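Local coordinates for chitinase A (Cycas revoluta, PDB 4R5E), which probably hydrolyses chitin, as a plant class V member of glycoside hydrolase family 18 with a TIM-barrel catalytic fold, at residues 119-124 with 164-169; 158-163 with 187-192; 233-238 with 324-329. All coordinates share one frame; numbering follows the deposited sequence.

Contact 1. Residues 119-124 with 164-169; sequences YEYPEP and QKLFPW. With AMI (allosamizoline), chain E.
E123 sets CG between its own backbone N and carbonyl carbon (chi1 59°) and bends again at chi2 (82°), which carries the carboxylate across to the F167 ring. With F167 CG anti to its own carbonyl carbon, the ring is brought beside that carboxylate, and the two side chains cross at about a right angle. The approach is oblique: E123 CD lies 3.7 Å from F167 CE2, with carboxylate and ring planes 63° apart. Nearer the backbone, E123 CB rests 4.1 Å from L166 CB. An alanine in place of E123 would keep that CB contact but would probably leave F167 CE2 and CZ without the CG and carboxylate that now pack on them, opening a gap there. Segment 119-124 leads from the end of strand 114-119 into helix 125-149 of the TIM barrel, and E120 is the closing glutamate of the family 18 DxDxE signature. In relatives this glutamate is the catalytic acid; here E120 OE2 lies 3.2 Å from C2 of the bound allosamizoline. Cis peptides precede Y121, P124 and F167. Y121 CD2 comes to the edge of the F167 ring, near its plane, 4.2 Å from CZ. L166 reaches in with both methyls, CD1 lying 3.8 Å from P122 O and CD2 lying 4.3 Å from Y121 CB.

Contact 2. Residues 158-163 with 187-192; sequences EAVYFH and VNVMAY. With AMI (allosamizoline), chain E.
The carbonyl O of M190 is gripped from two quarters: a water donates to it at 2.7 Å, and Y192 N adds a weak bond within its own turn. The same water accepts from F162 N, so it bridges the two segments just where their direct pairing gives out. F162 CB also packs against this oxygen. Before that point the strands run parallel, in register A159 with N188 and V160 with V189, their axes 35° apart. Three nearly straight backbone bonds hold them: N188 N to E158 O, V160 N to N188 O, and M190 N to V160 O, each 2.9 Å.

The side chains divide between two faces. On one, V160 works with both methyls: CG1 sits 3.9 Å from V187 CB, and CG2 sits 3.9 Å from V189 CG2. E158 lies alongside V187, pointing the same way. The other face, with A159 and N188, looks to the barrel interior. There M190 bends at chi3 (-65°), which turns CE back to within 3.8 Å of A159 CB, while SD stands 3.7 Å from O7 of allosamizoline. Y192 OH donates to that same O7 at 3.0 Å, so M190 and Y192 form part of the pocket that holds allosamizoline. The amide of N188 is held from both ends, OD1 by W186 NE1 and ND2 by Y32 OH.

Strands 155-161 and 186-190 are neighbouring barrel staves. Strand 114-119 continues the sheet beyond A159 through L117, strand 234-247 is the next stave beyond 186-190, and helix 217-227 covers the outside, with F224 against V160 and A217 against A191.

Contact 3. Residues 233-238 with 324-329; sequences KLVLGI and GYFFWS. With AMI (allosamizoline), chain E; NAA (2-acetamido-2-deoxy-beta-D-allopyranose), chain B.
The F326 ring turns one face to G237 CA, which lies 19° off the ring normal in a CH-pi contact, although the modelled separation is too short to be trusted closely. F326 takes this pose with CG between its backbone N and carbonyl carbon (chi1 83°). Allosamizoline C9 is also near F326, 3.5 Å from CE1. V235 CG1 packs 3.9 Å from F326 CB on this face of the sheet. On the other face I238 and F327 lie side by side, pointing the same way, with I238 CG2 3.8 Å from F327 CE1. Backbone bonds from L236 N to G324 O (2.9 Å) and from F326 N to L236 O (2.8 Å) fix the register of the parallel pair; the last, W328 N to I238 O, is longer at 3.3 Å. Past it, the W328 indole turns one face to allosamizoline C5 and the opposite face to S329 CB. Its NE1 donates in the ring plane to the acetamido oxygen O7 of the adjoining N-acetylallosamine at 2.9 Å. Such a tryptophan at the end of the last barrel strand, followed by a cis peptide, is characteristic of the sugar-binding floor in family 18 chitinases.

Contact 2 lies between the other two, its centre about 10 Å from that of contact 1 and about 8 Å from that of contact 3, whereas the centres of contacts 1 and 3 are about 18 Å apart and the two do not touch. Along the chain contacts 1 and 2 interleave, strand 165-166 following strand 155-161, and contact 3 opens only after both have closed. Contacts 2 and 3 share barrel pairing: strand 186-190 adjoins strand 234-247, with V187 N and V189 O probably bonded to K233 O and G237 N. Y161 packs on L166 and F167, joining contact 1 to contact 2. All three touch allosamizoline, so segments distant in sequence converge on one pocket.

Contact 1. Residues 119-124 with 164-169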
loop_
_atom_site.group_PDB
_atom_site.type_symbol
_atom_site.label_atom_id
_atom_site.label_comp_id
_atom_site.label_asym_id
_atom_site.label_seq_id
_atom_site.Cartn_x
_atom_site.Cartn_y
_atom_site.Cartn_z
ATOM N N TYR A 119 -8.635 4.519 -1.522
ATOM C CA TYR A 119 -9.329 5.773 -1.275
ATOM C C TYR A 119 -8.704 6.398 -0.032
ATOM O O TYR A 119 -8.877 5.893 1.077
ATOM C CB TYR A 119 -10.818 5.491 -1.052
ATOM C CG TYR A 119 -11.697 6.672 -0.677
ATOM C CD1 TYR A 119 -11.302 7.988 -0.908
ATOM C CD2 TYR A 119 -12.958 6.458 -0.127
ATOM C CE1 TYR A 119 -12.128 9.050 -0.575
ATOM C CE2 TYR A 119 -13.792 7.508 0.203
ATOM C CZ TYR A 119 -13.372 8.805 -0.016
ATOM O OH TYR A 119 -14.196 9.856 0.310
ATOM N N GLU A 120 -7.971 7.489 -0.229
ATOM C CA GLU A 120 -7.193 8.110 0.842
ATOM C C GLU A 120 -7.667 9.551 1.074
ATOM O O GLU A 120 -7.159 10.470 0.434
ATOM C CB GLU A 120 -5.704 8.053 0.480
ATOM C CG GLU A 120 -5.232 6.633 0.182
ATOM C CD GLU A 120 -3.758 6.521 -0.162
ATOM O OE1 GLU A 120 -2.975 7.402 0.253
ATOM O OE2 GLU A 120 -3.380 5.541 -0.839
ATOM N N TYR A 121 -8.639 9.787 1.962
ATOM C CA TYR A 121 -9.260 8.797 2.855
ATOM C C TYR A 121 -10.738 9.081 2.993
ATOM O O TYR A 121 -11.182 10.195 2.705
ATOM C CB TYR A 121 -8.635 8.878 4.249
ATOM C CG TYR A 121 -7.149 8.763 4.217
ATOM C CD1 TYR A 121 -6.529 7.522 4.234
ATOM C CD2 TYR A 121 -6.359 9.900 4.128
ATOM C CE1 TYR A 121 -5.152 7.414 4.179
ATOM C CE2 TYR A 121 -4.988 9.804 4.077
ATOM C CZ TYR A 121 -4.392 8.564 4.102
ATOM O OH TYR A 121 -3.024 8.497 4.052
ATOM N N PRO A 122 -11.510 8.085 3.459
ATOM C CA PRO A 122 -12.939 8.271 3.708
ATOM C C PRO A 122 -13.203 9.059 4.991
ATOM O O PRO A 122 -13.699 8.517 5.978
ATOM C CB PRO A 122 -13.464 6.834 3.803
ATOM C CG PRO A 122 -12.292 6.058 4.306
ATOM C CD PRO A 122 -11.114 6.675 3.613
ATOM N N GLU A 123 -12.869 10.341 4.946
ATOM C CA GLU A 123 -13.134 11.271 6.034
ATOM C C GLU A 123 -13.451 12.629 5.404
ATOM O O GLU A 123 -12.960 12.927 4.314
ATOM C CB GLU A 123 -11.939 11.343 6.999
ATOM C CG GLU A 123 -10.615 11.777 6.378
ATOM C CD GLU A 123 -10.464 13.281 6.239
ATOM O OE1 GLU A 123 -11.188 14.033 6.921
ATOM O OE2 GLU A 123 -9.610 13.715 5.443
ATOM N N PRO A 124 -14.258 13.470 6.080
ATOM C CA PRO A 124 -14.855 13.338 7.411
ATOM C C PRO A 124 -16.027 12.354 7.466
ATOM O O PRO A 124 -16.180 11.536 6.556
ATOM C CB PRO A 124 -15.289 14.774 7.734
ATOM C CG PRO A 124 -15.548 15.382 6.409
ATOM C CD PRO A 124 -14.508 14.804 5.502
ATOM N N GLN A 164 -6.635 3.229 12.993
ATOM C CA GLN A 164 -8.073 2.973 12.879
ATOM C C GLN A 164 -8.919 4.248 12.962
ATOM O O GLN A 164 -10.036 4.280 12.466
ATOM C CB GLN A 164 -8.495 1.962 13.953
ATOM C CG GLN A 164 -9.951 1.506 13.890
ATOM C CD GLN A 164 -10.895 2.283 14.796
ATOM O OE1 GLN A 164 -10.473 2.934 15.756
ATOM N NE2 GLN A 164 -12.187 2.201 14.504
ATOM N N LYS A 165 -8.377 5.287 13.584
ATOM C CA LYS A 165 -9.050 6.570 13.740
ATOM C C LYS A 165 -8.568 7.529 12.668
ATOM O O LYS A 165 -7.377 7.614 12.400
ATOM C CB LYS A 165 -8.729 7.190 15.106
ATOM C CG LYS A 165 -8.997 6.306 16.304
ATOM C CD LYS A 165 -10.476 6.150 16.585
ATOM C CE LYS A 165 -10.682 5.371 17.872
ATOM N NZ LYS A 165 -12.112 5.061 18.124
ATOM N N LEU A 166 -9.502 8.251 12.063
ATOM C CA LEU A 166 -9.185 9.325 11.134
ATOM C C LEU A 166 -9.587 10.642 11.803
ATOM O O LEU A 166 -10.757 11.008 11.765
ATOM C CB LEU A 166 -9.951 9.134 9.823
ATOM C CG LEU A 166 -9.589 7.872 9.029
ATOM C CD1 LEU A 166 -10.629 7.575 7.958
ATOM C CD2 LEU A 166 -8.208 8.003 8.401
ATOM N N PHE A 167 -8.666 11.351 12.459
ATOM C CA PHE A 167 -7.271 10.967 12.665
ATOM C C PHE A 167 -6.994 10.858 14.172
ATOM O O PHE A 167 -7.751 11.397 14.986
ATOM C CB PHE A 167 -6.378 11.997 11.976
ATOM C CG PHE A 167 -6.569 12.040 10.483
ATOM C CD1 PHE A 167 -5.935 11.117 9.665
ATOM C CD2 PHE A 167 -7.418 12.972 9.895
ATOM C CE1 PHE A 167 -6.117 11.131 8.290
ATOM C CE2 PHE A 167 -7.606 12.991 8.521
ATOM C CZ PHE A 167 -6.956 12.072 7.716
ATOM N N PRO A 168 -5.920 10.149 14.564
ATOM C CA PRO A 168 -5.749 9.877 16.001
ATOM C C PRO A 168 -5.611 11.130 16.883
ATOM O O PRO A 168 -6.041 11.113 18.033
ATOM C CB PRO A 168 -4.487 8.999 16.059
ATOM C CG PRO A 168 -3.845 9.094 14.720
ATOM C CD PRO A 168 -4.891 9.498 13.736
ATOM N N TRP A 169 -5.045 12.201 16.332
ATOM C CA TRP A 169 -4.894 13.478 17.048
ATOM C C TRP A 169 -6.178 14.329 17.034
ATOM O O TRP A 169 -6.342 15.235 17.858
ATOM C CB TRP A 169 -3.721 14.278 16.458
ATOM C CG TRP A 169 -3.911 14.722 15.021
ATOM C CD1 TRP A 169 -4.507 15.874 14.591
ATOM C CD2 TRP A 169 -3.498 14.020 13.836
ATOM N NE1 TRP A 169 -4.495 15.932 13.219
ATOM C CE2 TRP A 169 -3.885 14.807 12.730
ATOM C CE3 TRP A 169 -2.848 12.802 13.604
ATOM C CZ2 TRP A 169 -3.638 14.417 11.408
ATOM C CZ3 TRP A 169 -2.604 12.413 12.290
ATOM C CH2 TRP A 169 -2.999 13.219 11.209
HETATM C C1 AMI E . 0.353 4.574 -1.420
HETATM C C2 AMI E . -0.717 4.916 -2.453
HETATM C C3 AMI E . 0.018 5.265 -3.740
HETATM C C4 AMI E . 1.350 5.824 -3.218
HETATM C C5 AMI E . 1.691 4.877 -2.071
HETATM C C6 AMI E . 2.775 5.313 -1.080
HETATM C C7 AMI E . -0.916 2.759 -1.861
HETATM C C8 AMI E . -2.525 1.003 -2.382
HETATM C C9 AMI E . -0.628 0.552 -0.875
HETATM N N2 AMI E . -1.449 3.658 -2.568
HETATM N N7 AMI E . -1.331 1.513 -1.720
HETATM O O3 AMI E . -0.740 6.172 -4.551
HETATM O O4 AMI E . 2.373 5.839 -4.215
HETATM O O6 AMI E . 2.443 6.542 -0.442
HETATM O O7 AMI E . 0.268 3.179 -1.172
#

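Contact 2. Residues 158-163 with 187-192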
loop_
_atom_site.group_PDB
_atom_site.type_symbol
_atom_site.label_atom_id
_atom_site.label_comp_id
_atom_site.label_asym_id
_atom_site.label_seq_id
_atom_site.Cartn_x
_atom_site.Cartn_y
_atom_site.Cartn_z
ATOM N N GLU A 158 -9.121 -3.294 0.677
ATOM C CA GLU A 158 -8.955 -1.858 0.581
ATOM C C GLU A 158 -7.709 -1.414 1.327
ATOM O O GLU A 158 -7.261 -2.057 2.281
ATOM C CB GLU A 158 -10.190 -1.110 1.102
ATOM C CG GLU A 158 -10.271 -1.018 2.619
ATOM C CD GLU A 158 -11.545 -0.372 3.125
ATOM O OE1 GLU A 158 -11.499 0.198 4.236
ATOM O OE2 GLU A 158 -12.585 -0.450 2.436
ATOM N N ALA A 159 -7.153 -0.309 0.857
ATOM C CA ALA A 159 -6.110 0.388 1.569
ATOM C C ALA A 159 -6.706 1.146 2.747
ATOM O O ALA A 159 -7.766 1.764 2.622
ATOM C CB ALA A 159 -5.403 1.352 0.630
ATOM N N VAL A 160 -6.012 1.104 3.883
ATOM C CA VAL A 160 -6.385 1.906 5.041
ATOM C C VAL A 160 -5.202 2.709 5.578
ATOM O O VAL A 160 -4.032 2.322 5.440
ATOM C CB VAL A 160 -7.023 1.068 6.185
ATOM C CG1 VAL A 160 -8.314 0.398 5.720
ATOM C CG2 VAL A 160 -6.052 0.043 6.758
ATOM N N TYR A 161 -5.542 3.844 6.177
ATOM C CA TYR A 161 -4.622 4.646 6.975
ATOM C C TYR A 161 -3.941 3.765 8.025
ATOM O O TYR A 161 -4.466 2.716 8.408
ATOM C CB TYR A 161 -5.419 5.778 7.630
ATOM C CG TYR A 161 -4.595 6.857 8.283
ATOM C CD1 TYR A 161 -3.656 7.569 7.557
ATOM C CD2 TYR A 161 -4.774 7.180 9.621
ATOM C CE1 TYR A 161 -2.897 8.562 8.153
ATOM C CE2 TYR A 161 -4.028 8.174 10.224
ATOM C CZ TYR A 161 -3.093 8.861 9.484
ATOM O OH TYR A 161 -2.345 9.852 10.071
ATOM N N PHE A 162 -2.767 4.182 8.492
ATOM C CA PHE A 162 -2.021 3.370 9.454
ATOM C C PHE A 162 -2.797 3.129 10.747
ATOM O O PHE A 162 -2.565 2.131 11.427
ATOM C CB PHE A 162 -0.652 3.992 9.759
ATOM C CG PHE A 162 -0.650 4.965 10.913
ATOM C CD1 PHE A 162 -1.084 6.272 10.741
ATOM C CD2 PHE A 162 -0.164 4.585 12.158
ATOM C CE1 PHE A 162 -1.069 7.175 11.796
ATOM C CE2 PHE A 162 -0.146 5.480 13.216
ATOM C CZ PHE A 162 -0.595 6.776 13.035
ATOM N N HIS A 163 -3.705 4.052 11.067
ATOM C CA HIS A 163 -4.453 4.048 12.319
ATOM C C HIS A 163 -5.941 3.843 12.038
ATOM O O HIS A 163 -6.449 4.248 10.991
ATOM C CB HIS A 163 -4.231 5.386 13.028
ATOM C CG HIS A 163 -4.464 5.349 14.506
ATOM N ND1 HIS A 163 -5.723 5.340 15.065
ATOM C CD2 HIS A 163 -3.597 5.362 15.543
ATOM C CE1 HIS A 163 -5.625 5.329 16.380
ATOM N NE2 HIS A 163 -4.343 5.341 16.697
ATOM N N VAL A 187 -7.530 -5.858 4.808
ATOM C CA VAL A 187 -7.153 -4.485 4.518
ATOM C C VAL A 187 -5.634 -4.363 4.491
ATOM O O VAL A 187 -4.921 -5.057 5.218
ATOM C CB VAL A 187 -7.760 -3.472 5.510
ATOM C CG1 VAL A 187 -9.274 -3.522 5.419
ATOM C CG2 VAL A 187 -7.295 -3.721 6.942
ATOM N N ASN A 188 -5.166 -3.478 3.625
ATOM C CA ASN A 188 -3.758 -3.190 3.463
ATOM C C ASN A 188 -3.438 -1.926 4.250
ATOM O O ASN A 188 -3.817 -0.823 3.859
ATOM C CB ASN A 188 -3.445 -3.047 1.974
ATOM C CG ASN A 188 -3.641 -4.348 1.223
ATOM O OD1 ASN A 188 -3.167 -5.399 1.650
ATOM N ND2 ASN A 188 -4.344 -4.286 0.102
ATOM N N VAL A 189 -2.776 -2.115 5.389
ATOM C CA VAL A 189 -2.501 -1.036 6.340
ATOM C C VAL A 189 -1.259 -0.274 5.891
ATOM O O VAL A 189 -0.168 -0.845 5.855
ATOM C CB VAL A 189 -2.280 -1.587 7.771
ATOM C CG1 VAL A 189 -2.025 -0.453 8.760
ATOM C CG2 VAL A 189 -3.474 -2.427 8.217
ATOM N N MET A 190 -1.432 1.008 5.568
ATOM C CA MET A 190 -0.349 1.817 5.012
ATOM C C MET A 190 0.474 2.383 6.160
ATOM O O MET A 190 0.389 3.567 6.501
ATOM C CB MET A 190 -0.901 2.898 4.081
ATOM C CG MET A 190 -1.471 2.290 2.800
ATOM S SD MET A 190 -2.132 3.448 1.598
ATOM C CE MET A 190 -3.512 4.105 2.520
ATOM N N ALA A 191 1.301 1.503 6.724
ATOM C CA ALA A 191 2.062 1.768 7.943
ATOM C C ALA A 191 3.401 2.425 7.612
ATOM O O ALA A 191 4.473 1.927 7.971
ATOM C CB ALA A 191 2.267 0.471 8.707
ATOM N N TYR A 192 3.328 3.559 6.929
ATOM C CA TYR A 192 4.520 4.287 6.509
ATOM C C TYR A 192 4.132 5.716 6.133
ATOM O O TYR A 192 2.973 6.097 6.288
ATOM C CB TYR A 192 5.215 3.550 5.352
ATOM C CG TYR A 192 4.293 3.130 4.225
ATOM C CD1 TYR A 192 3.747 4.058 3.349
ATOM C CD2 TYR A 192 3.960 1.796 4.046
ATOM C CE1 TYR A 192 2.901 3.658 2.326
ATOM C CE2 TYR A 192 3.122 1.393 3.021
ATOM C CZ TYR A 192 2.598 2.326 2.166
ATOM O OH TYR A 192 1.758 1.907 1.155
HETATM C C1 AMI E . 0.353 4.574 -1.420
HETATM C C2 AMI E . -0.717 4.916 -2.453
HETATM C C3 AMI E . 0.018 5.265 -3.740
HETATM C C4 AMI E . 1.350 5.824 -3.218
HETATM C C5 AMI E . 1.691 4.877 -2.071
HETATM C C6 AMI E . 2.775 5.313 -1.080
HETATM C C7 AMI E . -0.916 2.759 -1.861
HETATM C C8 AMI E . -2.525 1.003 -2.382
HETATM C C9 AMI E . -0.628 0.552 -0.875
HETATM N N2 AMI E . -1.449 3.658 -2.568
HETATM N N7 AMI E . -1.331 1.513 -1.720
HETATM O O3 AMI E . -0.740 6.172 -4.551
HETATM O O4 AMI E . 2.373 5.839 -4.215
HETATM O O6 AMI E . 2.443 6.542 -0.442
HETATM O O7 AMI E . 0.268 3.179 -1.172
HETATM O O HOH W 1 -1.094 5.865 6.618
#

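Contact 3. Residues 233-238 with 324-329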
loop_
_atom_site.group_PDB
_atom_site.type_symbol
_atom_site.label_atom_id
_atom_site.label_comp_id
_atom_site.label_asym_id
_atom_site.label_seq_id
_atom_site.Cartn_x
_atom_site.Cartn_y
_atom_site.Cartn_z
ATOM N N LYS A 233 -7.212 -10.218 9.330
ATOM C CA LYS A 233 -7.710 -9.256 8.337
ATOM C C LYS A 233 -6.757 -8.072 8.115
ATOM O O LYS A 233 -7.024 -7.229 7.254
ATOM C CB LYS A 233 -9.081 -8.706 8.757
ATOM C CG LYS A 233 -10.186 -9.740 8.906
ATOM C CD LYS A 233 -10.789 -10.104 7.563
ATOM C CE LYS A 233 -11.934 -11.083 7.719
ATOM N NZ LYS A 233 -12.563 -11.384 6.409
ATOM N N LEU A 234 -5.678 -7.985 8.892
ATOM C CA LEU A 234 -4.697 -6.911 8.740
ATOM C C LEU A 234 -3.458 -7.386 7.991
ATOM O O LEU A 234 -2.849 -8.398 8.337
ATOM C CB LEU A 234 -4.274 -6.377 10.106
ATOM C CG LEU A 234 -5.382 -5.765 10.970
ATOM C CD1 LEU A 234 -4.839 -5.503 12.363
ATOM C CD2 LEU A 234 -5.918 -4.482 10.347
ATOM N N VAL A 235 -3.092 -6.642 6.956
ATOM C CA VAL A 235 -1.866 -6.900 6.209
ATOM C C VAL A 235 -0.958 -5.675 6.361
ATOM O O VAL A 235 -1.334 -4.557 5.998
ATOM C CB VAL A 235 -2.186 -7.232 4.742
ATOM C CG1 VAL A 235 -0.918 -7.289 3.899
ATOM C CG2 VAL A 235 -2.925 -8.559 4.664
ATOM N N LEU A 236 0.226 -5.893 6.933
ATOM C CA LEU A 236 1.133 -4.793 7.276
ATOM C C LEU A 236 1.903 -4.263 6.069
ATOM O O LEU A 236 2.662 -4.993 5.439
ATOM C CB LEU A 236 2.130 -5.249 8.341
ATOM C CG LEU A 236 3.148 -4.204 8.796
ATOM C CD1 LEU A 236 2.476 -3.065 9.540
ATOM C CD2 LEU A 236 4.212 -4.868 9.651
ATOM N N GLY A 237 1.723 -2.983 5.774
ATOM C CA GLY A 237 2.434 -2.357 4.670
ATOM C C GLY A 237 3.867 -2.033 5.018
ATOM O O GLY A 237 4.151 -1.590 6.130
ATOM N N ILE A 238 4.755 -2.255 4.050
ATOM C CA ILE A 238 6.175 -1.951 4.158
ATOM C C ILE A 238 6.593 -1.264 2.857
ATOM O O ILE A 238 6.316 -1.775 1.767
ATOM C CB ILE A 238 7.021 -3.226 4.353
ATOM C CG1 ILE A 238 6.529 -4.018 5.573
ATOM C CG2 ILE A 238 8.499 -2.869 4.496
ATOM C CD1 ILE A 238 7.167 -5.379 5.721
ATOM N N GLY A 324 -0.595 -10.983 7.122
ATOM C CA GLY A 324 0.638 -10.965 6.349
ATOM C C GLY A 324 1.181 -9.563 6.185
ATOM O O GLY A 324 1.013 -8.710 7.055
ATOM N N TYR A 325 1.863 -9.339 5.063
ATOM C CA TYR A 325 2.480 -8.054 4.771
ATOM C C TYR A 325 2.291 -7.708 3.301
ATOM O O TYR A 325 2.012 -8.588 2.472
ATOM C CB TYR A 325 3.978 -8.088 5.094
ATOM C CG TYR A 325 4.714 -9.187 4.358
ATOM C CD1 TYR A 325 5.173 -8.993 3.056
ATOM C CD2 TYR A 325 4.937 -10.421 4.950
ATOM C CE1 TYR A 325 5.826 -10.002 2.368
ATOM C CE2 TYR A 325 5.598 -11.435 4.271
ATOM C CZ TYR A 325 6.046 -11.218 2.978
ATOM O OH TYR A 325 6.700 -12.237 2.306
ATOM N N PHE A 326 2.454 -6.427 2.990
ATOM C CA PHE A 326 2.482 -5.974 1.599
ATOM C C PHE A 326 3.648 -5.032 1.368
ATOM O O PHE A 326 4.118 -4.376 2.293
ATOM C CB PHE A 326 1.137 -5.358 1.149
ATOM C CG PHE A 326 0.931 -3.909 1.522
ATOM C CD1 PHE A 326 1.558 -2.887 0.815
ATOM C CD2 PHE A 326 0.052 -3.565 2.540
ATOM C CE1 PHE A 326 1.340 -1.562 1.139
ATOM C CE2 PHE A 326 -0.170 -2.241 2.870
ATOM C CZ PHE A 326 0.480 -1.233 2.173
ATOM N N PHE A 327 4.092 -4.981 0.119
ATOM C CA PHE A 327 5.106 -4.046 -0.329
ATOM C C PHE A 327 4.528 -3.077 -1.353
ATOM O O PHE A 327 3.911 -3.504 -2.331
ATOM C CB PHE A 327 6.268 -4.793 -0.979
ATOM C CG PHE A 327 7.173 -5.489 -0.003
ATOM C CD1 PHE A 327 8.008 -4.760 0.833
ATOM C CD2 PHE A 327 7.212 -6.872 0.061
ATOM C CE1 PHE A 327 8.850 -5.398 1.729
ATOM C CE2 PHE A 327 8.057 -7.517 0.954
ATOM C CZ PHE A 327 8.880 -6.774 1.782
ATOM N N TRP A 328 4.734 -1.783 -1.114
ATOM C CA TRP A 328 4.535 -0.749 -2.129
ATOM C C TRP A 328 5.898 -0.117 -2.423
ATOM O O TRP A 328 6.477 0.474 -1.516
ATOM C CB TRP A 328 3.579 0.362 -1.666
ATOM C CG TRP A 328 3.484 1.405 -2.734
ATOM C CD1 TRP A 328 4.374 2.412 -2.977
ATOM C CD2 TRP A 328 2.503 1.483 -3.773
ATOM N NE1 TRP A 328 3.999 3.117 -4.093
ATOM C CE2 TRP A 328 2.854 2.567 -4.602
ATOM C CE3 TRP A 328 1.358 0.742 -4.083
ATOM C CZ2 TRP A 328 2.094 2.940 -5.709
ATOM C CZ3 TRP A 328 0.609 1.107 -5.183
ATOM C CH2 TRP A 328 0.977 2.195 -5.984
ATOM N N SER A 329 6.429 -0.184 -3.651
ATOM C CA SER A 329 5.873 -0.912 -4.804
ATOM C C SER A 329 7.010 -1.709 -5.443
ATOM O O SER A 329 8.175 -1.330 -5.343
ATOM C CB SER A 329 5.230 0.045 -5.815
ATOM O OG SER A 329 6.155 1.015 -6.300
HETATM C C1 AMI E . 0.353 4.574 -1.420
HETATM C C2 AMI E . -0.717 4.916 -2.453
HETATM C C3 AMI E . 0.018 5.265 -3.740
HETATM C C4 AMI E . 1.350 5.824 -3.218
HETATM C C5 AMI E . 1.691 4.877 -2.071
HETATM C C6 AMI E . 2.775 5.313 -1.080
HETATM C C7 AMI E . -0.916 2.759 -1.861
HETATM C C8 AMI E . -2.525 1.003 -2.382
HETATM C C9 AMI E . -0.628 0.552 -0.875
HETATM N N2 AMI E . -1.449 3.658 -2.568
HETATM N N7 AMI E . -1.331 1.513 -1.720
HETATM O O3 AMI E . -0.740 6.172 -4.551
HETATM O O4 AMI E . 2.373 5.839 -4.215
HETATM O O6 AMI E . 2.443 6.542 -0.442
HETATM O O7 AMI E . 0.268 3.179 -1.172
HETATM C C1 NAA B . 2.479 6.893 -5.173
HETATM C C2 NAA B . 3.863 6.933 -5.803
HETATM C C3 NAA B . 3.878 7.912 -6.974
HETATM C C4 NAA B . 2.727 7.666 -7.951
HETATM C C5 NAA B . 1.412 7.552 -7.194
HETATM C C6 NAA B . 0.235 7.212 -8.113
HETATM C C7 NAA B . 5.762 6.456 -4.306
HETATM C C8 NAA B . 6.716 7.018 -3.291
HETATM N N2 NAA B . 4.861 7.307 -4.806
HETATM O O3 NAA B . 3.795 9.249 -6.454
HETATM O O4 NAA B . 2.604 8.765 -8.870
HETATM O O5 NAA B . 1.538 6.545 -6.189
HETATM O O6 NAA B . -0.959 7.042 -7.336
HETATM O O7 NAA B . 5.834 5.282 -4.641
#